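Local atomic coordinates of Crov588 (Cafeteriavirus, PDB entry 6NYR), a protein that is of unknown function but folds as a ring-shaped leucine-rich-repeat solenoid built from FNIP repeats, a scaffold that in other proteins often serves binding. Residues N241-E246 and F262-T267; N203-S208 and N225-S230; C173-I178 and F196-T201; E129-I134 and E150-K155. All coordinates share one frame; numbering follows the deposited sequence.

Interaction 1: N241-E246 and F262-T267; sequences NQQITE and FNQQIT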
loop_
_atom_site.group_PDB
_atom_site.type_symbol
_atom_site.label_atom_id
_atom_site.label_comp_id
_atom_site.label_asym_id
_atom_site.label_seq_id
_atom_site.Cartn_x
_atom_site.Cartn_y
_atom_site.Cartn_z
ATOM N N ASN A 241 11.315 13.488 27.055
ATOM C CA ASN A 241 12.518 14.288 26.875
ATOM C C ASN A 241 13.291 14.349 28.194
ATOM O O ASN A 241 13.509 15.409 28.781
ATOM C CB ASN A 241 12.164 15.687 26.374
ATOM C CG ASN A 241 13.368 16.434 25.824
ATOM O OD1 ASN A 241 14.385 15.824 25.481
ATOM N ND2 ASN A 241 13.265 17.758 25.743
ATOM N N GLN A 242 13.715 13.191 28.689
ATOM C CA GLN A 242 14.514 13.105 29.902
ATOM C C GLN A 242 15.884 12.527 29.573
ATOM O O GLN A 242 16.033 11.747 28.629
ATOM C CB GLN A 242 13.843 12.226 30.967
ATOM C CG GLN A 242 12.519 12.762 31.452
ATOM C CD GLN A 242 12.670 14.081 32.177
ATOM O OE1 GLN A 242 13.562 14.244 33.014
ATOM N NE2 GLN A 242 11.814 15.038 31.844
ATOM N N GLN A 243 16.886 12.913 30.359
ATOM C CA GLN A 243 18.220 12.366 30.160
ATOM C C GLN A 243 18.279 10.885 30.506
ATOM O O GLN A 243 17.685 10.427 31.487
ATOM C CB GLN A 243 19.267 13.118 30.979
ATOM C CG GLN A 243 19.887 14.271 30.226
ATOM C CD GLN A 243 21.293 14.586 30.710
ATOM O OE1 GLN A 243 21.760 14.027 31.704
ATOM N NE2 GLN A 243 21.995 15.439 29.972
ATOM N N ILE A 244 19.021 10.146 29.690
ATOM C CA ILE A 244 19.264 8.723 29.880
ATOM C C ILE A 244 20.734 8.571 30.237
ATOM O O ILE A 244 21.617 8.804 29.402
ATOM C CB ILE A 244 18.910 7.911 28.629
ATOM C CG1 ILE A 244 17.455 8.172 28.252
ATOM C CG2 ILE A 244 19.147 6.430 28.882
ATOM C CD1 ILE A 244 17.005 7.458 27.000
ATOM N N THR A 245 20.995 8.179 31.479
ATOM C CA THR A 245 22.354 8.076 31.988
ATOM C C THR A 245 22.854 6.638 31.834
ATOM O O THR A 245 22.243 5.809 31.158
ATOM C CB THR A 245 22.398 8.550 33.436
ATOM O OG1 THR A 245 21.551 7.712 34.237
ATOM C CG2 THR A 245 21.918 9.993 33.538
ATOM N N GLU A 246 24.000 6.337 32.435
ATOM C CA GLU A 246 24.602 5.017 32.327
ATOM C C GLU A 246 23.740 3.963 33.006
ATOM O O GLU A 246 23.093 4.223 34.023
ATOM C CB GLU A 246 25.996 5.046 32.954
ATOM C CG GLU A 246 26.988 4.047 32.392
ATOM C CD GLU A 246 28.409 4.312 32.870
ATOM O OE1 GLU A 246 28.724 5.480 33.186
ATOM O OE2 GLU A 246 29.205 3.352 32.934
ATOM N N PHE A 262 12.359 14.304 22.184
ATOM C CA PHE A 262 13.617 13.953 22.829
ATOM C C PHE A 262 14.768 14.731 22.198
ATOM O O PHE A 262 15.005 14.633 20.991
ATOM C CB PHE A 262 13.901 12.463 22.732
ATOM C CG PHE A 262 15.224 12.073 23.323
ATOM C CD1 PHE A 262 15.340 11.800 24.676
ATOM C CD2 PHE A 262 16.359 12.010 22.536
ATOM C CE1 PHE A 262 16.558 11.446 25.226
ATOM C CE2 PHE A 262 17.580 11.661 23.080
ATOM C CZ PHE A 262 17.679 11.377 24.427
ATOM N N ASN A 263 15.500 15.478 23.017
ATOM C CA ASN A 263 16.595 16.309 22.540
ATOM C C ASN A 263 17.632 16.455 23.654
ATOM O O ASN A 263 18.013 17.542 24.068
ATOM C CB ASN A 263 16.063 17.665 22.083
ATOM C CG ASN A 263 17.091 18.452 21.292
ATOM O OD1 ASN A 263 18.109 17.905 20.856
ATOM N ND2 ASN A 263 16.832 19.736 21.094
ATOM N N GLN A 264 18.113 15.321 24.158
ATOM C CA GLN A 264 19.101 15.288 25.226
ATOM C C GLN A 264 20.431 14.758 24.705
ATOM O O GLN A 264 20.478 13.981 23.747
ATOM C CB GLN A 264 18.635 14.405 26.390
ATOM C CG GLN A 264 17.378 14.900 27.076
ATOM C CD GLN A 264 17.561 16.261 27.721
ATOM O OE1 GLN A 264 18.595 16.544 28.336
ATOM N NE2 GLN A 264 16.558 17.116 27.575
ATOM N N GLN A 265 21.515 15.205 25.331
ATOM C CA GLN A 265 22.831 14.676 25.015
ATOM C C GLN A 265 22.911 13.207 25.416
ATOM O O GLN A 265 22.378 12.800 26.452
ATOM C CB GLN A 265 23.913 15.466 25.745
ATOM C CG GLN A 265 24.049 16.918 25.330
ATOM C CD GLN A 265 24.925 17.703 26.291
ATOM O OE1 GLN A 265 25.466 17.145 27.249
ATOM N NE2 GLN A 265 25.078 18.998 26.034
ATOM N N ILE A 266 23.590 12.412 24.596
ATOM C CA ILE A 266 23.846 11.007 24.889
ATOM C C ILE A 266 25.354 10.834 25.009
ATOM O O ILE A 266 26.089 11.052 24.037
ATOM C CB ILE A 266 23.263 10.070 23.821
ATOM C CG1 ILE A 266 21.768 10.336 23.645
ATOM C CG2 ILE A 266 23.502 8.615 24.200
ATOM C CD1 ILE A 266 21.124 9.531 22.537
ATOM N N THR A 267 25.810 10.455 26.198
ATOM C CA THR A 267 27.225 10.257 26.457
ATOM C C THR A 267 27.573 8.779 26.260
ATOM O O THR A 267 26.784 7.999 25.720
ATOM C CB THR A 267 27.578 10.739 27.863
ATOM O OG1 THR A 267 27.012 9.850 28.833
ATOM C CG2 THR A 267 27.036 12.137 28.095
HETATM O O HOH W 1 21.434 17.228 27.907
#

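Interaction 2: N203-S208 and N225-S230; sequences NVLPNS and NVLPNS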
loop_
_atom_site.group_PDB
_atom_site.type_symbol
_atom_site.label_atom_id
_atom_site.label_comp_id
_atom_site.label_asym_id
_atom_site.label_seq_id
_atom_site.Cartn_x
_atom_site.Cartn_y
_atom_site.Cartn_z
ATOM N N ASN A 203 11.240 -2.757 40.146
ATOM C CA ASN A 203 10.403 -3.905 40.480
ATOM C C ASN A 203 8.950 -3.702 40.068
ATOM O O ASN A 203 8.048 -4.347 40.614
ATOM C CB ASN A 203 10.477 -4.223 41.977
ATOM C CG ASN A 203 11.883 -4.561 42.432
ATOM O OD1 ASN A 203 12.591 -5.327 41.779
ATOM N ND2 ASN A 203 12.296 -3.985 43.556
ATOM N N VAL A 204 8.710 -2.811 39.113
ATOM C CA VAL A 204 7.388 -2.613 38.542
ATOM C C VAL A 204 7.247 -3.320 37.201
ATOM O O VAL A 204 6.230 -3.961 36.940
ATOM C CB VAL A 204 7.092 -1.104 38.412
ATOM C CG1 VAL A 204 5.815 -0.873 37.629
ATOM C CG2 VAL A 204 7.009 -0.459 39.793
ATOM N N LEU A 205 8.246 -3.204 36.340
ATOM C CA LEU A 205 8.235 -3.908 35.061
ATOM C C LEU A 205 8.712 -5.343 35.257
ATOM O O LEU A 205 9.764 -5.562 35.867
ATOM C CB LEU A 205 9.111 -3.185 34.047
ATOM C CG LEU A 205 8.622 -1.780 33.672
ATOM C CD1 LEU A 205 9.603 -1.100 32.732
ATOM C CD2 LEU A 205 7.227 -1.834 33.066
ATOM N N PRO A 206 7.967 -6.335 34.773
ATOM C CA PRO A 206 8.325 -7.729 35.057
ATOM C C PRO A 206 9.553 -8.183 34.283
ATOM O O PRO A 206 9.973 -7.576 33.295
ATOM C CB PRO A 206 7.077 -8.514 34.634
ATOM C CG PRO A 206 6.448 -7.665 33.575
ATOM C CD PRO A 206 6.748 -6.230 33.945
ATOM N N ASN A 207 10.111 -9.302 34.748
ATOM C CA ASN A 207 11.346 -9.860 34.215
ATOM C C ASN A 207 11.189 -10.472 32.836
ATOM O O ASN A 207 12.170 -10.994 32.294
ATOM C CB ASN A 207 11.858 -10.948 35.162
ATOM C CG ASN A 207 10.990 -12.208 35.122
ATOM O OD1 ASN A 207 9.832 -12.165 34.689
ATOM N ND2 ASN A 207 11.548 -13.331 35.565
ATOM N N SER A 208 9.995 -10.420 32.259
ATOM C CA SER A 208 9.721 -11.058 30.984
ATOM C C SER A 208 9.373 -10.085 29.872
ATOM O O SER A 208 9.146 -10.522 28.737
ATOM C CB SER A 208 8.573 -12.062 31.151
ATOM O OG SER A 208 7.459 -11.436 31.772
ATOM N N ASN A 225 17.919 0.109 36.701
ATOM C CA ASN A 225 17.252 -1.106 37.159
ATOM C C ASN A 225 15.733 -0.987 37.144
ATOM O O ASN A 225 15.043 -1.712 37.870
ATOM C CB ASN A 225 17.736 -1.490 38.564
ATOM C CG ASN A 225 19.225 -1.785 38.608
ATOM O OD1 ASN A 225 19.968 -1.180 39.380
ATOM N ND2 ASN A 225 19.668 -2.713 37.768
ATOM N N VAL A 226 15.200 -0.082 36.330
ATOM C CA VAL A 226 13.761 -0.018 36.102
ATOM C C VAL A 226 13.370 -0.846 34.886
ATOM O O VAL A 226 12.339 -1.521 34.891
ATOM C CB VAL A 226 13.319 1.449 35.945
ATOM C CG1 VAL A 226 11.834 1.523 35.631
ATOM C CG2 VAL A 226 13.647 2.241 37.202
ATOM N N LEU A 227 14.185 -0.808 33.839
ATOM C CA LEU A 227 13.938 -1.547 32.606
ATOM C C LEU A 227 14.491 -2.960 32.735
ATOM O O LEU A 227 15.667 -3.127 33.089
ATOM C CB LEU A 227 14.589 -0.839 31.430
ATOM C CG LEU A 227 14.044 0.552 31.097
ATOM C CD1 LEU A 227 14.838 1.212 29.992
ATOM C CD2 LEU A 227 12.575 0.437 30.705
ATOM N N PRO A 228 13.685 -3.987 32.478
ATOM C CA PRO A 228 14.166 -5.357 32.687
ATOM C C PRO A 228 15.196 -5.769 31.648
ATOM O O PRO A 228 15.226 -5.261 30.524
ATOM C CB PRO A 228 12.893 -6.207 32.579
ATOM C CG PRO A 228 11.947 -5.378 31.755
ATOM C CD PRO A 228 12.266 -3.941 32.066
ATOM N N ASN A 229 16.048 -6.720 32.044
ATOM C CA ASN A 229 17.097 -7.227 31.167
ATOM C C ASN A 229 16.563 -8.092 30.032
ATOM O O ASN A 229 17.369 -8.640 29.271
ATOM C CB ASN A 229 18.134 -8.020 31.974
ATOM C CG ASN A 229 19.063 -7.122 32.770
ATOM O OD1 ASN A 229 19.420 -6.030 32.322
ATOM N ND2 ASN A 229 19.472 -7.583 33.948
ATOM N N SER A 230 15.246 -8.249 29.908
ATOM C CA SER A 230 14.663 -8.967 28.783
ATOM C C SER A 230 14.222 -8.039 27.660
ATOM O O SER A 230 13.966 -8.514 26.547
ATOM C CB SER A 230 13.456 -9.796 29.246
ATOM O OG SER A 230 12.510 -8.991 29.929
#

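Interaction 3: C173-I178 and F196-T201; sequences CFNQKI and FNQKIT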
loop_
_atom_site.group_PDB
_atom_site.type_symbol
_atom_site.label_atom_id
_atom_site.label_comp_id
_atom_site.label_asym_id
_atom_site.label_seq_id
_atom_site.Cartn_x
_atom_site.Cartn_y
_atom_site.Cartn_z
ATOM N N CYS A 173 -6.983 7.552 27.667
ATOM C CA CYS A 173 -7.227 8.265 28.909
ATOM C C CYS A 173 -6.543 7.628 30.107
ATOM O O CYS A 173 -6.464 8.265 31.162
ATOM C CB CYS A 173 -8.735 8.366 29.175
ATOM S SG CYS A 173 -9.632 9.492 28.076
ATOM N N PHE A 174 -6.070 6.394 29.992
ATOM C CA PHE A 174 -5.457 5.755 31.144
ATOM C C PHE A 174 -4.265 6.571 31.629
ATOM O O PHE A 174 -3.333 6.851 30.864
ATOM C CB PHE A 174 -4.999 4.339 30.829
ATOM C CG PHE A 174 -4.344 3.668 32.002
ATOM C CD1 PHE A 174 -5.117 3.195 33.049
ATOM C CD2 PHE A 174 -2.965 3.538 32.080
ATOM C CE1 PHE A 174 -4.535 2.597 34.143
ATOM C CE2 PHE A 174 -2.377 2.930 33.172
ATOM C CZ PHE A 174 -3.166 2.460 34.206
ATOM N N ASN A 175 -4.292 6.945 32.906
ATOM C CA ASN A 175 -3.189 7.667 33.526
ATOM C C ASN A 175 -3.230 7.438 35.034
ATOM O O ASN A 175 -3.465 8.375 35.804
ATOM C CB ASN A 175 -3.259 9.155 33.194
ATOM C CG ASN A 175 -2.032 9.914 33.677
ATOM O OD1 ASN A 175 -0.970 9.331 33.906
ATOM N ND2 ASN A 175 -2.175 11.221 33.836
ATOM N N GLN A 176 -3.032 6.190 35.460
ATOM C CA GLN A 176 -2.949 5.853 36.871
ATOM C C GLN A 176 -1.600 5.213 37.167
ATOM O O GLN A 176 -1.010 4.547 36.312
ATOM C CB GLN A 176 -4.070 4.897 37.307
ATOM C CG GLN A 176 -5.476 5.452 37.186
ATOM C CD GLN A 176 -5.745 6.599 38.143
ATOM O OE1 GLN A 176 -5.217 6.639 39.259
ATOM N NE2 GLN A 176 -6.579 7.539 37.710
ATOM N N LYS A 177 -1.130 5.403 38.399
ATOM C CA LYS A 177 0.141 4.829 38.818
ATOM C C LYS A 177 0.087 3.310 38.722
ATOM O O LYS A 177 -0.951 2.687 38.966
ATOM C CB LYS A 177 0.465 5.271 40.246
ATOM C CG LYS A 177 1.813 4.797 40.781
ATOM C CD LYS A 177 2.968 5.223 39.888
ATOM C CE LYS A 177 4.299 4.667 40.394
ATOM N NZ LYS A 177 4.860 5.451 41.531
ATOM N N ILE A 178 1.218 2.721 38.345
ATOM C CA ILE A 178 1.406 1.275 38.326
ATOM C C ILE A 178 2.494 0.939 39.333
ATOM O O ILE A 178 3.645 1.367 39.173
ATOM C CB ILE A 178 1.776 0.757 36.925
ATOM C CG1 ILE A 178 0.586 0.939 35.985
ATOM C CG2 ILE A 178 2.233 -0.693 36.992
ATOM C CD1 ILE A 178 0.891 0.619 34.545
ATOM N N PHE A 196 -0.880 8.519 29.573
ATOM C CA PHE A 196 -0.103 7.940 30.655
ATOM C C PHE A 196 1.180 8.744 30.853
ATOM O O PHE A 196 2.043 8.779 29.968
ATOM C CB PHE A 196 0.244 6.482 30.383
ATOM C CG PHE A 196 1.088 5.875 31.461
ATOM C CD1 PHE A 196 0.509 5.403 32.627
ATOM C CD2 PHE A 196 2.460 5.807 31.328
ATOM C CE1 PHE A 196 1.283 4.856 33.632
ATOM C CE2 PHE A 196 3.245 5.260 32.328
ATOM C CZ PHE A 196 2.656 4.785 33.483
ATOM N N ASN A 197 1.310 9.380 32.023
ATOM C CA ASN A 197 2.487 10.174 32.374
ATOM C C ASN A 197 2.717 9.982 33.877
ATOM O O ASN A 197 2.594 10.895 34.684
ATOM C CB ASN A 197 2.309 11.647 32.007
ATOM C CG ASN A 197 3.585 12.446 32.185
ATOM O OD1 ASN A 197 4.678 11.883 32.277
ATOM N ND2 ASN A 197 3.454 13.765 32.232
ATOM N N GLN A 198 3.054 8.753 34.250
ATOM C CA GLN A 198 3.206 8.336 35.638
ATOM C C GLN A 198 4.599 7.749 35.823
ATOM O O GLN A 198 5.131 7.092 34.922
ATOM C CB GLN A 198 2.125 7.307 35.991
ATOM C CG GLN A 198 1.300 7.594 37.241
ATOM C CD GLN A 198 0.928 9.053 37.406
ATOM O OE1 GLN A 198 1.362 9.701 38.360
ATOM N NE2 GLN A 198 0.133 9.580 36.484
ATOM N N LYS A 199 5.195 8.003 36.984
ATOM C CA LYS A 199 6.513 7.458 37.274
ATOM C C LYS A 199 6.490 5.935 37.212
ATOM O O LYS A 199 5.482 5.290 37.516
ATOM C CB LYS A 199 6.999 7.914 38.649
ATOM C CG LYS A 199 7.535 9.341 38.709
ATOM C CD LYS A 199 7.700 9.794 40.161
ATOM C CE LYS A 199 8.506 11.083 40.277
ATOM N NZ LYS A 199 7.994 12.191 39.426
ATOM N N ILE A 200 7.611 5.367 36.776
ATOM C CA ILE A 200 7.829 3.925 36.785
ATOM C C ILE A 200 9.078 3.660 37.610
ATOM O O ILE A 200 10.170 4.121 37.256
ATOM C CB ILE A 200 7.968 3.347 35.368
ATOM C CG1 ILE A 200 6.670 3.587 34.601
ATOM C CG2 ILE A 200 8.308 1.867 35.427
ATOM C CD1 ILE A 200 6.630 2.961 33.228
ATOM N N THR A 201 8.917 2.931 38.710
ATOM C CA THR A 201 10.016 2.663 39.621
ATOM C C THR A 201 10.509 1.225 39.447
ATOM O O THR A 201 10.038 0.471 38.593
ATOM C CB THR A 201 9.590 2.913 41.069
ATOM O OG1 THR A 201 8.528 2.016 41.416
ATOM C CG2 THR A 201 9.116 4.346 41.250
HETATM O O HOH W 2 6.530 2.512 39.326
#

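Interaction 4: E129-I134 and E150-K155; sequences EFNQKI and EEFNQK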
loop_
_atom_site.group_PDB
_atom_site.type_symbol
_atom_site.label_atom_id
_atom_site.label_comp_id
_atom_site.label_asym_id
_atom_site.label_seq_id
_atom_site.Cartn_x
_atom_site.Cartn_y
_atom_site.Cartn_z
ATOM N N GLU A 129 -16.156 3.597 25.436
ATOM C CA GLU A 129 -16.668 4.349 26.574
ATOM C C GLU A 129 -16.491 3.641 27.910
ATOM O O GLU A 129 -16.738 4.263 28.952
ATOM C CB GLU A 129 -18.153 4.676 26.364
ATOM C CG GLU A 129 -18.433 5.499 25.112
ATOM C CD GLU A 129 -17.708 6.837 25.121
ATOM O OE1 GLU A 129 -17.677 7.487 26.191
ATOM O OE2 GLU A 129 -17.160 7.230 24.070
ATOM N N PHE A 130 -16.051 2.385 27.920
ATOM C CA PHE A 130 -15.906 1.681 29.185
ATOM C C PHE A 130 -14.898 2.392 30.077
ATOM O O PHE A 130 -13.768 2.671 29.664
ATOM C CB PHE A 130 -15.464 0.239 28.963
ATOM C CG PHE A 130 -15.220 -0.513 30.243
ATOM C CD1 PHE A 130 -16.266 -1.130 30.904
ATOM C CD2 PHE A 130 -13.950 -0.594 30.788
ATOM C CE1 PHE A 130 -16.051 -1.820 32.083
ATOM C CE2 PHE A 130 -13.728 -1.282 31.968
ATOM C CZ PHE A 130 -14.780 -1.897 32.616
ATOM N N ASN A 131 -15.303 2.654 31.317
ATOM C CA ASN A 131 -14.448 3.321 32.288
ATOM C C ASN A 131 -14.954 3.008 33.692
ATOM O O ASN A 131 -15.296 3.919 34.453
ATOM C CB ASN A 131 -14.425 4.829 32.050
ATOM C CG ASN A 131 -13.419 5.533 32.936
ATOM O OD1 ASN A 131 -12.495 4.908 33.458
ATOM N ND2 ASN A 131 -13.602 6.829 33.131
ATOM N N GLN A 132 -15.018 1.720 34.025
ATOM C CA GLN A 132 -15.482 1.251 35.321
ATOM C C GLN A 132 -14.381 0.449 36.007
ATOM O O GLN A 132 -13.485 -0.105 35.360
ATOM C CB GLN A 132 -16.743 0.387 35.185
ATOM C CG GLN A 132 -17.929 1.121 34.601
ATOM C CD GLN A 132 -18.344 2.310 35.444
ATOM O OE1 GLN A 132 -18.317 2.255 36.679
ATOM N NE2 GLN A 132 -18.720 3.398 34.784
ATOM N N LYS A 133 -14.473 0.372 37.330
ATOM C CA LYS A 133 -13.430 -0.271 38.117
ATOM C C LYS A 133 -13.427 -1.778 37.891
ATOM O O LYS A 133 -14.455 -2.388 37.581
ATOM C CB LYS A 133 -13.616 0.051 39.600
ATOM C CG LYS A 133 -13.726 1.551 39.855
ATOM C CD LYS A 133 -13.755 1.915 41.332
ATOM C CE LYS A 133 -13.543 3.421 41.518
ATOM N NZ LYS A 133 -14.381 4.245 40.592
ATOM N N ILE A 134 -12.239 -2.365 38.013
ATOM C CA ILE A 134 -12.038 -3.799 37.851
ATOM C C ILE A 134 -11.296 -4.307 39.078
ATOM O O ILE A 134 -10.177 -3.857 39.358
ATOM C CB ILE A 134 -11.232 -4.128 36.586
ATOM C CG1 ILE A 134 -11.870 -3.507 35.351
ATOM C CG2 ILE A 134 -11.112 -5.644 36.415
ATOM C CD1 ILE A 134 -10.956 -3.505 34.143
ATOM N N GLU A 150 -10.732 3.949 24.825
ATOM C CA GLU A 150 -10.267 5.325 24.948
ATOM C C GLU A 150 -10.448 5.861 26.362
ATOM O O GLU A 150 -9.558 6.523 26.906
ATOM C CB GLU A 150 -11.017 6.237 23.977
ATOM C CG GLU A 150 -10.673 6.120 22.515
ATOM C CD GLU A 150 -11.384 7.189 21.695
ATOM O OE1 GLU A 150 -12.006 8.091 22.303
ATOM O OE2 GLU A 150 -11.333 7.126 20.447
ATOM N N GLU A 151 -11.605 5.603 26.964
ATOM C CA GLU A 151 -12.030 6.335 28.146
ATOM C C GLU A 151 -11.581 5.697 29.450
ATOM O O GLU A 151 -11.718 6.329 30.504
ATOM C CB GLU A 151 -13.558 6.471 28.154
ATOM C CG GLU A 151 -14.109 7.369 27.058
ATOM C CD GLU A 151 -13.497 8.753 27.080
ATOM O OE1 GLU A 151 -13.222 9.265 28.188
ATOM O OE2 GLU A 151 -13.285 9.327 25.991
ATOM N N PHE A 152 -11.049 4.481 29.412
ATOM C CA PHE A 152 -10.714 3.799 30.647
ATOM C C PHE A 152 -9.628 4.555 31.401
ATOM O O PHE A 152 -8.536 4.793 30.868
ATOM C CB PHE A 152 -10.248 2.378 30.377
ATOM C CG PHE A 152 -9.907 1.624 31.622
ATOM C CD1 PHE A 152 -10.915 1.122 32.430
ATOM C CD2 PHE A 152 -8.591 1.428 31.999
ATOM C CE1 PHE A 152 -10.616 0.430 33.581
ATOM C CE2 PHE A 152 -8.284 0.731 33.155
ATOM C CZ PHE A 152 -9.302 0.235 33.946
ATOM N N ASN A 153 -9.921 4.920 32.643
ATOM C CA ASN A 153 -8.939 5.548 33.509
ATOM C C ASN A 153 -9.265 5.193 34.960
ATOM O O ASN A 153 -9.594 6.045 35.784
ATOM C CB ASN A 153 -8.900 7.059 33.292
ATOM C CG ASN A 153 -7.748 7.711 34.022
ATOM O OD1 ASN A 153 -6.802 7.036 34.434
ATOM N ND2 ASN A 153 -7.823 9.021 34.203
ATOM N N GLN A 154 -9.177 3.906 35.293
ATOM C CA GLN A 154 -9.407 3.429 36.649
ATOM C C GLN A 154 -8.155 2.727 37.158
ATOM O O GLN A 154 -7.357 2.198 36.376
ATOM C CB GLN A 154 -10.604 2.468 36.715
ATOM C CG GLN A 154 -11.927 3.102 36.320
ATOM C CD GLN A 154 -12.291 4.282 37.198
ATOM O OE1 GLN A 154 -12.039 4.280 38.404
ATOM N NE2 GLN A 154 -12.870 5.308 36.594
ATOM N N LYS A 155 -7.986 2.724 38.477
ATOM C CA LYS A 155 -6.800 2.120 39.065
ATOM C C LYS A 155 -6.774 0.618 38.793
ATOM O O LYS A 155 -7.811 -0.045 38.724
ATOM C CB LYS A 155 -6.757 2.382 40.573
ATOM C CG LYS A 155 -6.429 3.822 40.960
ATOM C CD LYS A 155 -6.911 4.157 42.373
ATOM C CE LYS A 155 -6.554 5.590 42.748
ATOM N NZ LYS A 155 -7.192 6.024 44.022
HETATM O O HOH W 3 -8.085 -2.739 40.300
#

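Interaction 1: N241-E246 and F262-T267
Asn241 OD1 is the acceptor that ties these two loops together. The side chain leaves the backbone with CG anti to N (chi1 -165°), which carries the carbonyl oxygen across to the next coil, where the backbone N-H of Asn263 meets it at 2.7 Å from N to OD1. The bond is fairly straight at hydrogen (157°), but the donor stands above the amide plane of Asn241 and not on a lone pair. A second, weak bond reaches the same oxygen from Gln264 NE2, 3.3 Å from OD1; the Gln264 chain is bent at chi2 (-63°) and crosses Asn241 at about a right angle.

The other end of the Gln264 amide is served by water. Water 1 donates to Gln264 OE1 at 3.0 Å and accepts from Gln243 NE2 at 2.8 Å, and a longer bond from the backbone N of Gln265 completes its set, so one solvent molecule joins three glutamines of the two coils. Beside these polar contacts, Gln242 O lies near the plane of the Phe262 ring at its edge, 3.5 Å from CE1, while Ile244 CD1 packs loosely against the same carbon.

Such a ladder of asparagines is a recurrent feature of leucine-rich-repeat solenoids. Here Asn219 OD1 of the preceding coil accepts from Asn241 N and Gln242 NE2, and Asn263 OD1 goes on to Asn285 N and Gln286 NE2. Segment 241-246 follows strand 233-235 and segment 262-267 follows strand 255-257, the two loops leaving neighbouring parallel strands.

Interaction 2: N203-S208 and N225-S230
Leu205 and Leu227 lie side by side and point the same way, each with CG anti to its carbonyl carbon (chi1 -64° in both), so that one side chain repeats the other one coil further on. They meet branch to branch, Leu205 CD1 standing 3.9 Å from Leu227 CD2. The same CD1 also rests on the peptide oxygen of Val226, 3.5 Å away, and CB of Leu205 comes up against Pro228 CD at 3.8 Å. Leu205 is thus wedged against a leucine branch, a carbonyl oxygen and a proline ring.

Pro228 CB points toward the other loop, and its ring meets the backbone of Pro206 rather than its ring: Pro206 O is 3.3 Å from both CB and CG of Pro228. Further along, Ser230 holds OG in the crowded position between its own N and carbonyl carbon (chi1 54°). OG lies 3.1 Å from Asn207 O, but its hydrogen bond goes to Leu209 O, just beyond the first loop. Ser208 sits likewise one coil earlier, its OG hydrogen-bonded to both Asn185 O and Leu187 O.

The two Asn-Val-Leu-Pro-Asn-Ser segments run nearly parallel, 11° apart, as equivalent turns of successive leucine-rich-repeat coils. Segment 203-208 leads into strand 211-213 and segment 225-230 into strand 233-235, and both leucines pack on Leu212 of the strand lying between them in sequence.

Interaction 3: C173-I178 and F196-T201
Two hydrogen bonds cross here, and both end on Asn175 OD1. Asn197 N approaches at 3.0 Å from OD1 with an almost straight N-H (174°), whereas Gln198 NE2, closer at 2.8 Å from OD1, makes a distinctly bent bond (136°). Both donors stand above the carbonyl plane of Asn175, though the oxygen lies near the amide plane of Gln198. This double grip fixes the Asn175 amide, whose CG is anti to the backbone N.

Water adds a second bridge: water 2 accepts from Thr201 N and donates to Ile178 O, 3.1 Å away, with a weak bond to Lys199 O.

Apolar contact is carried by Phe174 and Phe196, which lie side by side and point the same way, CE2 of Phe174 being 3.8 Å from CD1 of Phe196. Each ring has a backbone N of its own loop over the centre of one face, Gln176 N and Gln198 N respectively, and Gln176 O sits in plane at the edge of Phe196. Outside this core the Lys177 chain, bent at chi2 and chi4, lays its aliphatic carbons along the next loop, with CE 3.2 Å from Lys199 O.

The two loops follow the consecutive strands 167-169 and 189-191 of the leucine-rich-repeat solenoid and run almost parallel. Phe174 and Phe196 stack on Phe170 and Phe192, residues just beyond the ends of those strands.

Interaction 4: E129-I134 and E150-K155
The rings of Phe130 and Phe152 are nearly parallel, their planes 9° apart, and they meet rim to rim with neither over the face of the other. One face of Phe130 carries the backbone N of Gln132 toward its rim; one face of Phe152 carries Gln154 N over its centre. At the edge of Phe152, in plane, lies Gln132 O, 3.4 Å from CE1. The phenylalanines of successive coils line up in this way along the leucine-rich-repeat solenoid, with Phe126 and Phe148 stacking on the two rings. Ile134 crosses Phe152 obliquely and brings CD1 to 4.0 Å from its CE1.

Beside the rings, the Asn131 amide supplies the polar link. Its OD1 accepts from Asn153 N at 2.7 Å and from Gln154 NE2 at 3.2 Å, both donors above the carbonyl plane. Asn153 OD1 then turns to Asn175 N of the following coil, which continues the asparagine ladder.

Glu129 and Glu151 run alongside each other, both bent at chi2, with carboxylate planes 18° apart. Their like charges are not in contact, but their proximity might slightly raise the proton affinity of the pair.

Gln154 has its amide held at both ends, NE2 by Asn131 and OE1 by Lys133. The lysine bends at chi4 (46°) to place NZ 3.2 Å from Gln154 OE1, above the carbonyl plane of that amide.

How the interactions relate
Along the chain the order is interaction 4, 3, 2 and 1, all on one arc of the ring, between coils whose parallel strands run from 123-125 to 255-257. Interactions 4 and 3 have centres 14 Å apart and join directly through the backbone hydrogen bond between Cys173 N and Glu150 O. Interaction 2 touches interaction 3 through Val204 on Ile178 and Val226 on Ile200, its centre 16 Å away. Interaction 1 lies 20 Å from interaction 2 between centres, and the two do not touch. Interactions 1, 3 and 4 repeat the same loop joint, whereas interaction 2 joins the later part of the coil, leading into the next strand, so coil-by-coil repetition builds the solenoid.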